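Local coordinates for RING finger protein unkempt homolog (Mus musculus, PDB 5ELK), which binds specific sequences in messenger RNA through clustered CCCH zinc fingers and represses translation, shaping the early morphology of cortical neurons, at residues A[17-22]-A[34-39]; A[41-46]-A[82-87]; A[53-58]-A[68-73]. One frame throughout, in Å; residues are numbered along the deposited sequence.

Contact 1 (A[17-22]-A[34-39]); sequences EPCKKP and YYHNSK. With ZN (zinc ion), chain C.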
loop_
_atom_site.group_PDB
_atom_site.type_symbol
_atom_site.label_atom_id
_atom_site.label_comp_id
_atom_site.label_asym_id
_atom_site.label_seq_id
_atom_site.Cartn_x
_atom_site.Cartn_y
_atom_site.Cartn_z
ATOM N N GLU A 17 10.015 2.092 -2.602
ATOM C CA GLU A 17 11.306 2.732 -2.401
ATOM C C GLU A 17 11.254 3.772 -1.279
ATOM O O GLU A 17 10.173 4.214 -0.886
ATOM C CB GLU A 17 11.768 3.366 -3.717
ATOM C CG GLU A 17 12.260 2.349 -4.747
ATOM C CD GLU A 17 12.552 2.962 -6.110
ATOM O OE1 GLU A 17 11.672 3.654 -6.657
ATOM O OE2 GLU A 17 13.664 2.743 -6.637
ATOM N N PRO A 18 12.428 4.144 -0.744
ATOM C CA PRO A 18 12.497 5.012 0.438
ATOM C C PRO A 18 12.493 6.507 0.151
ATOM O O PRO A 18 13.118 6.971 -0.806
ATOM C CB PRO A 18 13.828 4.620 1.080
ATOM C CG PRO A 18 14.676 4.156 -0.063
ATOM C CD PRO A 18 13.738 3.552 -1.073
ATOM N N CYS A 19 11.802 7.253 1.006
ATOM C CA CYS A 19 11.719 8.696 0.875
ATOM C C CYS A 19 13.099 9.335 1.002
ATOM O O CYS A 19 13.837 9.037 1.942
ATOM C CB CYS A 19 10.801 9.257 1.954
ATOM S SG CYS A 19 10.280 10.937 1.657
ATOM N N LYS A 20 13.440 10.210 0.056
ATOM C CA LYS A 20 14.708 10.942 0.092
ATOM C C LYS A 20 14.870 11.753 1.373
ATOM O O LYS A 20 15.944 11.768 1.979
ATOM C CB LYS A 20 14.828 11.887 -1.114
ATOM C CG LYS A 20 15.339 11.248 -2.405
ATOM C CD LYS A 20 16.651 10.485 -2.198
ATOM C CE LYS A 20 16.414 9.000 -1.900
ATOM N NZ LYS A 20 17.121 8.524 -0.669
ATOM N N LYS A 21 13.801 12.431 1.770
ATOM C CA LYS A 21 13.831 13.291 2.942
ATOM C C LYS A 21 13.360 12.529 4.180
ATOM O O LYS A 21 12.196 12.135 4.255
ATOM C CB LYS A 21 12.946 14.517 2.707
ATOM C CG LYS A 21 13.711 15.831 2.724
ATOM C CD LYS A 21 12.780 17.029 2.840
ATOM C CE LYS A 21 13.529 18.331 2.599
ATOM N NZ LYS A 21 14.796 18.388 3.376
ATOM N N PRO A 22 14.263 12.312 5.156
ATOM C CA PRO A 22 13.825 11.763 6.445
ATOM C C PRO A 22 13.251 12.780 7.456
ATOM O O PRO A 22 12.895 12.346 8.555
ATOM C CB PRO A 22 15.110 11.146 7.004
ATOM C CG PRO A 22 16.176 12.027 6.480
ATOM C CD PRO A 22 15.735 12.388 5.081
ATOM N N TYR A 34 6.557 6.929 -0.996
ATOM C CA TYR A 34 7.815 6.267 -0.672
ATOM C C TYR A 34 7.715 5.782 0.770
ATOM O O TYR A 34 6.840 6.232 1.508
ATOM C CB TYR A 34 8.989 7.225 -0.886
ATOM C CG TYR A 34 9.096 7.726 -2.320
ATOM C CD1 TYR A 34 9.568 6.901 -3.333
ATOM C CD2 TYR A 34 8.706 9.016 -2.661
ATOM C CE1 TYR A 34 9.658 7.350 -4.648
ATOM C CE2 TYR A 34 8.794 9.472 -3.971
ATOM C CZ TYR A 34 9.269 8.636 -4.961
ATOM O OH TYR A 34 9.361 9.091 -6.264
ATOM N N TYR A 35 8.573 4.840 1.164
ATOM C CA TYR A 35 8.464 4.258 2.499
ATOM C C TYR A 35 9.469 4.857 3.458
ATOM O O TYR A 35 10.561 5.273 3.067
ATOM C CB TYR A 35 8.564 2.724 2.478
ATOM C CG TYR A 35 9.944 2.141 2.219
ATOM C CD1 TYR A 35 10.915 2.122 3.208
ATOM C CD2 TYR A 35 10.256 1.571 0.998
ATOM C CE1 TYR A 35 12.164 1.574 2.974
ATOM C CE2 TYR A 35 11.493 1.026 0.757
ATOM C CZ TYR A 35 12.445 1.025 1.743
ATOM O OH TYR A 35 13.680 0.469 1.484
ATOM N N HIS A 36 9.069 4.898 4.722
ATOM C CA HIS A 36 9.799 5.609 5.758
ATOM C C HIS A 36 10.301 4.641 6.819
ATOM O O HIS A 36 11.277 4.912 7.514
ATOM C CB HIS A 36 8.875 6.660 6.366
ATOM C CG HIS A 36 8.320 7.616 5.358
ATOM N ND1 HIS A 36 7.336 7.263 4.454
ATOM C CD2 HIS A 36 8.626 8.906 5.087
ATOM C CE1 HIS A 36 7.056 8.297 3.686
ATOM N NE2 HIS A 36 7.824 9.311 4.048
ATOM N N ASN A 37 9.634 3.500 6.931
ATOM C CA ASN A 37 10.061 2.457 7.852
ATOM C C ASN A 37 9.737 1.066 7.301
ATOM O O ASN A 37 9.313 0.926 6.150
ATOM C CB ASN A 37 9.435 2.673 9.235
ATOM C CG ASN A 37 7.938 2.924 9.176
ATOM O OD1 ASN A 37 7.154 2.024 8.882
ATOM N ND2 ASN A 37 7.533 4.150 9.477
ATOM N N SER A 38 9.955 0.043 8.122
ATOM C CA SER A 38 9.741 -1.340 7.711
ATOM C C SER A 38 8.258 -1.639 7.625
ATOM O O SER A 38 7.818 -2.387 6.752
ATOM C CB SER A 38 10.410 -2.302 8.700
ATOM O OG SER A 38 9.878 -2.150 10.003
ATOM N N LYS A 39 7.493 -1.042 8.537
ATOM C CA LYS A 39 6.045 -1.250 8.613
ATOM C C LYS A 39 5.264 -0.475 7.540
ATOM O O LYS A 39 4.052 -0.640 7.396
ATOM C CB LYS A 39 5.542 -0.888 10.018
ATOM C CG LYS A 39 5.852 -1.954 11.062
ATOM C CD LYS A 39 5.791 -1.421 12.491
ATOM C CE LYS A 39 4.427 -1.624 13.138
ATOM N NZ LYS A 39 3.414 -0.653 12.643
HETATM ZN ZN ZN C . 8.207 10.528 2.482
#
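Tyr34 meets the 17-22 segment first, laying its CB against the backbone on either side of Pro18: CB stands 3.2 Å from the carbonyl O of Glu17 and also touches Cys19 N. The same carbonyl O lies near the plane of the Tyr34 ring, at its edge, while CB of Cys19 packs on CB of Tyr34.

Tyr35 follows with its backbone and ring both engaged. Its N donates to Glu17 O at 2.7 Å, and its O accepts from Cys19 N at 3.1 Å, both bonds bent only modestly at the hydrogen (161°). The pair straddles Pro18 and makes a single beta bridge. With CG of Tyr35 set between the backbone N and the carbonyl carbon (chi1 73°), the ring lies alongside the proline, both side chains pointing the same way. Pro18 CB sits over the ring face, 4.1 Å from its centroid, in a CH-pi contact, and Pro18 CD touches CE2 of Tyr35.

In a CCCH finger the first cysteine and the closing histidine lie at the two ends of the finger; here the beta bridge runs beside the zinc that joins them. His36 NE2 binds zinc at 2.0 Å and Cys19 SG binds it at 2.3 Å; Cys26 and Cys32 complete the site. Cys19 CB approaches the imidazole obliquely, 3.6 Å from His36 NE2. On the other ring nitrogen, His36 ND1 is hydrogen-bonded to Asp40, a second-shell carboxylate which, together with the zinc bond, would hold the rotation of the ring.

Contact 2 (A[41-46]-A[82-87]); sequences RRRSPR and RTEQQF. With nucleotides of chain B.
Glu84 and Arg43 form the centre of this buried contact. Arg43 grips the carboxylate side-on: its NE donates to Glu84 OE2 at 2.8 Å, and its NH2 to Glu84 OE1 at 2.8 Å, each oxygen using its syn lone pair. Guanidinium and carboxylate planes are only 19° apart, so the salt bridge is nearly flat. The anti lone pair of OE2 is used as well, by the backbone N of Arg43 at 2.6 Å; two donors of one residue thus hold a single oxygen. The arginine chain bends at chi3 (-69°), which puts NE beside Glu84 OE2.

Arg42 reaches out almost straight from CG to NE, crossing Thr83 and Phe87 at about a right angle, its CG against CG of Glu84 and its CD against Thr83 CG2. CB of Phe87 lies over one face of the Arg42 guanidinium, 3.4 Å from Arg42 NE. Arg42 NH2 makes a weak bond to Phe87 O at 2.8 Å, and a water accepts from Arg42 NE while donating to Glu84 O.

A second shell fixes these groups. Glu84 OE1 also accepts from the backbone N of His80, whose imidazole is a zinc ligand, and Arg43 has further carbonyl partners in Tyr78, Cys76 and Asp74; Arg42 is held by Leu11 O and Tyr14 O. On another flank of helix 82-86, Gln86 NE2 donates to O2 of U3 of chain B at 2.8 Å; Phe87, just past the helix, touches N2 of G5 of chain B with its ring edge. The arrangement is that of a loop segment packed on the short helix of a CCCH zinc-finger region, whose other flank meets RNA.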
loop_
_atom_site.group_PDB
_atom_site.type_symbol
_atom_site.label_atom_id
_atom_site.label_comp_id
_atom_site.label_asym_id
_atom_site.label_seq_id
_atom_site.Cartn_x
_atom_site.Cartn_y
_atom_site.Cartn_z
ATOM N N ARG A 41 6.837 -0.265 4.422
ATOM C CA ARG A 41 7.490 -0.759 3.226
ATOM C C ARG A 41 6.604 -1.725 2.464
ATOM O O ARG A 41 5.738 -2.390 3.034
ATOM C CB ARG A 41 8.801 -1.446 3.603
ATOM C CG ARG A 41 9.582 -1.982 2.429
ATOM C CD ARG A 41 10.989 -2.339 2.849
ATOM N NE ARG A 41 11.318 -3.722 2.525
ATOM C CZ ARG A 41 11.744 -4.127 1.334
ATOM N NH1 ARG A 41 11.889 -3.257 0.340
ATOM N NH2 ARG A 41 12.023 -5.404 1.134
ATOM N N ARG A 42 6.847 -1.801 1.166
ATOM C CA ARG A 42 6.098 -2.679 0.288
ATOM C C ARG A 42 7.043 -3.329 -0.715
ATOM O O ARG A 42 7.739 -2.643 -1.461
ATOM C CB ARG A 42 5.013 -1.872 -0.439
ATOM C CG ARG A 42 4.297 -2.608 -1.537
ATOM C CD ARG A 42 2.946 -1.977 -1.804
ATOM N NE ARG A 42 2.221 -2.636 -2.887
ATOM C CZ ARG A 42 2.305 -2.284 -4.165
ATOM N NH1 ARG A 42 3.085 -1.278 -4.531
ATOM N NH2 ARG A 42 1.601 -2.933 -5.081
ATOM N N ARG A 43 7.083 -4.655 -0.725
ATOM C CA ARG A 43 7.797 -5.365 -1.772
ATOM C C ARG A 43 7.017 -5.220 -3.073
ATOM O O ARG A 43 5.803 -5.433 -3.111
ATOM C CB ARG A 43 7.971 -6.835 -1.405
ATOM C CG ARG A 43 8.829 -7.050 -0.164
ATOM C CD ARG A 43 8.683 -8.460 0.379
ATOM N NE ARG A 43 7.354 -8.687 0.938
ATOM C CZ ARG A 43 6.864 -9.880 1.257
ATOM N NH1 ARG A 43 7.584 -10.971 1.074
ATOM N NH2 ARG A 43 5.644 -9.981 1.753
ATOM N N SER A 44 7.710 -4.832 -4.132
ATOM C CA SER A 44 7.083 -4.707 -5.426
ATOM C C SER A 44 6.541 -6.076 -5.833
ATOM O O SER A 44 7.297 -7.050 -5.862
ATOM C CB SER A 44 8.094 -4.218 -6.458
ATOM O OG SER A 44 7.452 -3.995 -7.700
ATOM N N PRO A 45 5.231 -6.160 -6.147
ATOM C CA PRO A 45 4.634 -7.443 -6.534
ATOM C C PRO A 45 5.111 -7.955 -7.882
ATOM O O PRO A 45 4.677 -9.031 -8.288
ATOM C CB PRO A 45 3.139 -7.140 -6.576
ATOM C CG PRO A 45 3.056 -5.690 -6.797
ATOM C CD PRO A 45 4.222 -5.091 -6.098
ATOM N N ARG A 46 5.994 -7.212 -8.549
ATOM C CA ARG A 46 6.574 -7.659 -9.808
ATOM C C ARG A 46 7.852 -8.456 -9.542
ATOM O O ARG A 46 8.223 -9.324 -10.333
ATOM C CB ARG A 46 6.858 -6.465 -10.737
ATOM C CG ARG A 46 8.159 -5.714 -10.461
ATOM C CD ARG A 46 8.359 -4.544 -11.431
ATOM N NE ARG A 46 9.226 -3.503 -10.877
ATOM C CZ ARG A 46 9.592 -2.398 -11.523
ATOM N NH1 ARG A 46 9.178 -2.173 -12.764
ATOM N NH2 ARG A 46 10.380 -1.514 -10.924
ATOM N N ARG A 82 0.547 -3.650 6.051
ATOM C CA ARG A 82 -0.811 -3.312 5.687
ATOM C C ARG A 82 -0.783 -2.720 4.289
ATOM O O ARG A 82 -1.684 -2.943 3.469
ATOM C CB ARG A 82 -1.372 -2.304 6.686
ATOM C CG ARG A 82 -2.712 -1.692 6.295
ATOM C CD ARG A 82 -3.163 -0.682 7.338
ATOM N NE ARG A 82 -3.536 -1.325 8.597
ATOM C CZ ARG A 82 -2.957 -1.096 9.776
ATOM N NH1 ARG A 82 -1.964 -0.220 9.903
ATOM N NH2 ARG A 82 -3.381 -1.748 10.847
ATOM N N THR A 83 0.278 -1.981 4.006
ATOM C CA THR A 83 0.424 -1.408 2.687
ATOM C C THR A 83 0.533 -2.490 1.623
ATOM O O THR A 83 -0.038 -2.355 0.537
ATOM C CB THR A 83 1.637 -0.494 2.606
ATOM O OG1 THR A 83 1.560 0.471 3.660
ATOM C CG2 THR A 83 1.662 0.215 1.262
ATOM N N GLU A 84 1.264 -3.559 1.928
ATOM C CA GLU A 84 1.428 -4.650 0.976
ATOM C C GLU A 84 0.101 -5.312 0.673
ATOM O O GLU A 84 -0.131 -5.800 -0.432
ATOM C CB GLU A 84 2.407 -5.695 1.496
ATOM C CG GLU A 84 3.842 -5.313 1.254
ATOM C CD GLU A 84 4.784 -6.486 1.315
ATOM O OE1 GLU A 84 4.459 -7.503 1.966
ATOM O OE2 GLU A 84 5.850 -6.391 0.685
ATOM N N GLN A 85 -0.776 -5.333 1.662
ATOM C CA GLN A 85 -2.074 -5.950 1.473
ATOM C C GLN A 85 -3.036 -5.012 0.725
ATOM O O GLN A 85 -3.685 -5.411 -0.237
ATOM C CB GLN A 85 -2.660 -6.333 2.824
ATOM C CG GLN A 85 -3.975 -7.062 2.734
ATOM C CD GLN A 85 -4.534 -7.424 4.089
ATOM O OE1 GLN A 85 -4.574 -6.594 4.997
ATOM N NE2 GLN A 85 -4.973 -8.666 4.237
ATOM N N GLN A 86 -3.119 -3.766 1.177
ATOM C CA GLN A 86 -4.067 -2.816 0.614
ATOM C C GLN A 86 -3.776 -2.559 -0.858
ATOM O O GLN A 86 -4.693 -2.339 -1.646
ATOM C CB GLN A 86 -4.049 -1.507 1.400
ATOM C CG GLN A 86 -4.689 -1.612 2.779
ATOM C CD GLN A 86 -5.134 -0.277 3.330
ATOM O OE1 GLN A 86 -4.450 0.327 4.151
ATOM N NE2 GLN A 86 -6.291 0.197 2.879
ATOM N N PHE A 87 -2.503 -2.639 -1.228
ATOM C CA PHE A 87 -2.093 -2.391 -2.600
ATOM C C PHE A 87 -1.696 -3.682 -3.286
ATOM O O PHE A 87 -0.904 -3.681 -4.227
ATOM C CB PHE A 87 -0.956 -1.383 -2.616
ATOM C CG PHE A 87 -1.376 -0.023 -2.161
ATOM C CD1 PHE A 87 -1.396 0.293 -0.821
ATOM C CD2 PHE A 87 -1.795 0.931 -3.072
ATOM C CE1 PHE A 87 -1.798 1.535 -0.401
ATOM C CE2 PHE A 87 -2.195 2.177 -2.650
ATOM C CZ PHE A 87 -2.196 2.480 -1.319
ATOM P P G B 5 -7.676 2.837 9.444
ATOM O OP1 G B 5 -7.732 1.778 10.490
ATOM O OP2 G B 5 -8.356 4.134 9.699
ATOM O "O5'" G B 5 -6.164 3.198 9.089
ATOM C "C5'" G B 5 -5.126 2.235 9.228
ATOM C "C4'" G B 5 -3.886 2.645 8.469
ATOM O "O4'" G B 5 -4.093 2.405 7.050
ATOM C "C3'" G B 5 -3.483 4.117 8.604
ATOM O "O3'" G B 5 -2.059 4.229 8.616
ATOM C "C2'" G B 5 -4.028 4.736 7.319
ATOM O "O2'" G B 5 -3.347 5.901 6.892
ATOM C "C1'" G B 5 -3.852 3.592 6.323
ATOM N N9 G B 5 -4.787 3.636 5.193
ATOM C C8 G B 5 -6.151 3.465 5.241
ATOM N N7 G B 5 -6.711 3.557 4.069
ATOM C C5 G B 5 -5.661 3.809 3.197
ATOM C C6 G B 5 -5.660 4.004 1.790
ATOM O O6 G B 5 -6.617 3.998 1.016
ATOM N N1 G B 5 -4.384 4.234 1.296
ATOM C C2 G B 5 -3.244 4.257 2.065
ATOM N N2 G B 5 -2.101 4.487 1.402
ATOM N N3 G B 5 -3.226 4.074 3.377
ATOM C C4 G B 5 -4.463 3.855 3.873
ATOM P P U B 3 -10.309 -8.034 3.076
ATOM O OP1 U B 3 -11.527 -7.412 3.643
ATOM O OP2 U B 3 -10.376 -8.912 1.879
ATOM O "O5'" U B 3 -9.313 -6.845 2.732
ATOM C "C5'" U B 3 -7.965 -6.871 3.175
ATOM C "C4'" U B 3 -7.496 -5.489 3.543
ATOM O "O4'" U B 3 -7.412 -4.679 2.333
ATOM C "C3'" U B 3 -8.425 -4.736 4.491
ATOM O "O3'" U B 3 -7.646 -3.850 5.300
ATOM C "C2'" U B 3 -9.282 -3.925 3.524
ATOM O "O2'" U B 3 -9.910 -2.796 4.093
ATOM C "C1'" U B 3 -8.246 -3.541 2.469
ATOM N N1 U B 3 -8.802 -3.188 1.150
ATOM C C2 U B 3 -8.231 -2.128 0.452
ATOM O O2 U B 3 -7.280 -1.479 0.871
ATOM N N3 U B 3 -8.804 -1.841 -0.770
ATOM C C4 U B 3 -9.877 -2.479 -1.352
ATOM O O4 U B 3 -10.285 -2.102 -2.455
ATOM C C5 U B 3 -10.408 -3.557 -0.568
ATOM C C6 U B 3 -9.875 -3.868 0.623
ATOM P P A B 4 -8.172 -3.389 6.749
ATOM O OP1 A B 4 -7.065 -3.548 7.734
ATOM O OP2 A B 4 -9.472 -4.077 6.958
ATOM O "O5'" A B 4 -8.480 -1.829 6.603
ATOM C "C5'" A B 4 -7.429 -0.898 6.371
ATOM C "C4'" A B 4 -7.879 0.539 6.516
ATOM O "O4'" A B 4 -8.837 0.884 5.474
ATOM C "C3'" A B 4 -8.547 0.922 7.837
ATOM O "O3'" A B 4 -8.256 2.297 8.054
ATOM C "C2'" A B 4 -10.029 0.820 7.492
ATOM O "O2'" A B 4 -10.882 1.547 8.355
ATOM C "C1'" A B 4 -10.022 1.391 6.075
ATOM N N9 A B 4 -11.153 1.005 5.230
ATOM C C8 A B 4 -11.765 -0.221 5.155
ATOM N N7 A B 4 -12.723 -0.271 4.262
ATOM C C5 A B 4 -12.746 1.000 3.697
ATOM C C6 A B 4 -13.548 1.568 2.684
ATOM N N6 A B 4 -14.516 0.902 2.051
ATOM N N1 A B 4 -13.311 2.862 2.347
ATOM C C2 A B 4 -12.327 3.520 2.993
ATOM N N3 A B 4 -11.506 3.091 3.960
ATOM C C4 A B 4 -11.769 1.801 4.277
HETATM O O HOH W 1 1.144 -5.369 -2.556
#

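Contact 3 (A[53-58]-A[68-73]); sequences SPCPNV and GKCENG. With ZN (zinc ion), chain D.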
loop_
_atom_site.group_PDB
_atom_site.type_symbol
_atom_site.label_atom_id
_atom_site.label_comp_id
_atom_site.label_asym_id
_atom_site.label_seq_id
_atom_site.Cartn_x
_atom_site.Cartn_y
_atom_site.Cartn_z
ATOM N N SER A 53 -3.157 -12.501 1.625
ATOM C CA SER A 53 -3.381 -12.788 3.041
ATOM C C SER A 53 -2.197 -12.330 3.913
ATOM O O SER A 53 -1.047 -12.414 3.485
ATOM C CB SER A 53 -3.635 -14.284 3.240
ATOM O OG SER A 53 -2.736 -15.052 2.469
ATOM N N PRO A 54 -2.477 -11.844 5.140
ATOM C CA PRO A 54 -1.423 -11.415 6.073
ATOM C C PRO A 54 -0.535 -12.561 6.563
ATOM O O PRO A 54 -1.047 -13.662 6.750
ATOM C CB PRO A 54 -2.211 -10.867 7.268
ATOM C CG PRO A 54 -3.584 -10.625 6.771
ATOM C CD PRO A 54 -3.817 -11.643 5.714
ATOM N N CYS A 55 0.759 -12.304 6.758
ATOM C CA CYS A 55 1.634 -13.266 7.419
ATOM C C CYS A 55 1.342 -13.241 8.917
ATOM O O CYS A 55 1.452 -12.193 9.549
ATOM C CB CYS A 55 3.108 -12.935 7.169
ATOM S SG CYS A 55 4.281 -14.124 7.908
ATOM N N PRO A 56 0.943 -14.383 9.494
ATOM C CA PRO A 56 0.591 -14.396 10.920
ATOM C C PRO A 56 1.802 -14.363 11.851
ATOM O O PRO A 56 1.625 -14.275 13.072
ATOM C CB PRO A 56 -0.187 -15.699 11.070
ATOM C CG PRO A 56 0.358 -16.558 9.999
ATOM C CD PRO A 56 0.670 -15.678 8.853
ATOM N N ASN A 57 3.010 -14.411 11.288
ATOM C CA ASN A 57 4.224 -14.183 12.073
ATOM C C ASN A 57 4.449 -12.686 12.226
ATOM O O ASN A 57 5.315 -12.257 12.965
ATOM C CB ASN A 57 5.462 -14.819 11.415
ATOM C CG ASN A 57 5.315 -16.311 11.184
ATOM O OD1 ASN A 57 4.883 -17.051 12.064
ATOM N ND2 ASN A 57 5.691 -16.761 9.993
ATOM N N VAL A 58 3.673 -11.888 11.499
ATOM C CA VAL A 58 3.812 -10.436 11.560
ATOM C C VAL A 58 2.532 -9.826 12.066
ATOM O O VAL A 58 2.557 -8.975 12.946
ATOM C CB VAL A 58 4.128 -9.838 10.196
ATOM C CG1 VAL A 58 4.354 -8.322 10.319
ATOM C CG2 VAL A 58 5.332 -10.535 9.605
ATOM N N GLY A 68 10.398 -7.997 10.402
ATOM C CA GLY A 68 11.454 -8.854 10.913
ATOM C C GLY A 68 10.753 -9.666 11.981
ATOM O O GLY A 68 9.750 -9.208 12.482
ATOM N N LYS A 69 11.259 -10.838 12.338
ATOM C CA LYS A 69 10.553 -11.767 13.243
ATOM C C LYS A 69 9.630 -12.657 12.435
ATOM O O LYS A 69 8.946 -13.516 12.989
ATOM C CB LYS A 69 9.775 -11.081 14.384
ATOM C CG LYS A 69 10.613 -10.128 15.222
ATOM C CD LYS A 69 9.818 -9.491 16.354
ATOM C CE LYS A 69 10.751 -8.874 17.402
ATOM N NZ LYS A 69 11.580 -9.898 18.103
ATOM N N CYS A 70 9.583 -12.423 11.124
ATOM C CA CYS A 70 9.263 -13.501 10.214
ATOM C C CYS A 70 10.574 -13.998 9.636
ATOM O O CYS A 70 11.286 -13.264 8.961
ATOM C CB CYS A 70 8.326 -13.092 9.092
ATOM S SG CYS A 70 7.978 -14.509 8.043
ATOM N N GLU A 71 10.892 -15.249 9.938
ATOM C CA GLU A 71 12.161 -15.851 9.578
ATOM C C GLU A 71 12.285 -16.078 8.073
ATOM O O GLU A 71 13.360 -16.412 7.575
ATOM C CB GLU A 71 12.285 -17.172 10.318
ATOM C CG GLU A 71 12.281 -17.011 11.833
ATOM C CD GLU A 71 13.584 -16.457 12.373
ATOM O OE1 GLU A 71 14.614 -16.544 11.669
ATOM O OE2 GLU A 71 13.568 -15.935 13.508
ATOM N N ASN A 72 11.183 -15.881 7.352
ATOM C CA ASN A 72 11.157 -16.090 5.910
ATOM C C ASN A 72 11.787 -14.921 5.164
ATOM O O ASN A 72 12.350 -15.094 4.084
ATOM C CB ASN A 72 9.722 -16.304 5.437
ATOM C CG ASN A 72 9.179 -17.664 5.820
ATOM O OD1 ASN A 72 9.886 -18.674 5.742
ATOM N ND2 ASN A 72 7.914 -17.703 6.229
ATOM N N GLY A 73 11.712 -13.737 5.758
ATOM C CA GLY A 73 12.228 -12.538 5.129
ATOM C C GLY A 73 11.404 -12.163 3.906
ATOM O O GLY A 73 10.220 -12.468 3.824
HETATM ZN ZN ZN D . 6.240 -13.807 6.549
#
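Cys70 and Cys55 bind one zinc ion through neighbouring corners of its ligand shell, as the first two cysteines of a CCCH finger; Cys76 and His80 supply the other two ligands. Between them the chain makes a long excursion that includes the hairpin of strands 59-60 and 63-64, so the metal is what chiefly joins the two segments, which bury little surface against each other.

Followed outward, the side chain of Cys70 begins with CB, which packs against the CG2 methyl of Val58 at 4.0 Å and has CB of Asn57 close by. SG is anti to the backbone N (chi1 -179°), and it binds the zinc at 2.4 Å. There it comes within 3.7 Å of Cys55 SG, the spacing of two thiolates that share one metal rather than a disulfide. Cys55 SG, likewise anti to its own backbone N, also sits 2.4 Å from the zinc. The amide ND2 of Asn57 lies 3.8 Å from Cys70 SG.

Both sulfurs receive backbone N-H groups from just downstream, which would tend to spread the negative charge of the thiolates. Asn57 N gives a weak bond to Cys55 SG. On the other side a type I turn from Cys70 to Gly73, closed by Gly73 N to Cys70 O, presents the second donor: Asn72 N points at Cys70 SG over 3.6 Å, with an N-H...S angle of 157°.

The chain is a three-finger portion of a longer protein. From the N terminus, helix 7-13 leads into 17-22, and contact 1 closes the loop of the first finger of this chain when 34-39 returns to the metal. The chain runs almost directly on into 41-46, so contact 1 is complete before contact 2 opens; Tyr35 CB and Arg41 CA touch at the junction. Contact 2 closes a much longer loop, from 41-46 to helix 82-86, and contact 3 is nested inside it, joining 53-58 to 68-73 around the hairpin of the next finger. Gln85 packs on Pro54 where contacts 2 and 3 meet. Contact 2 touches both others, while contacts 1 and 3 do not touch, their centres about 20 Å apart.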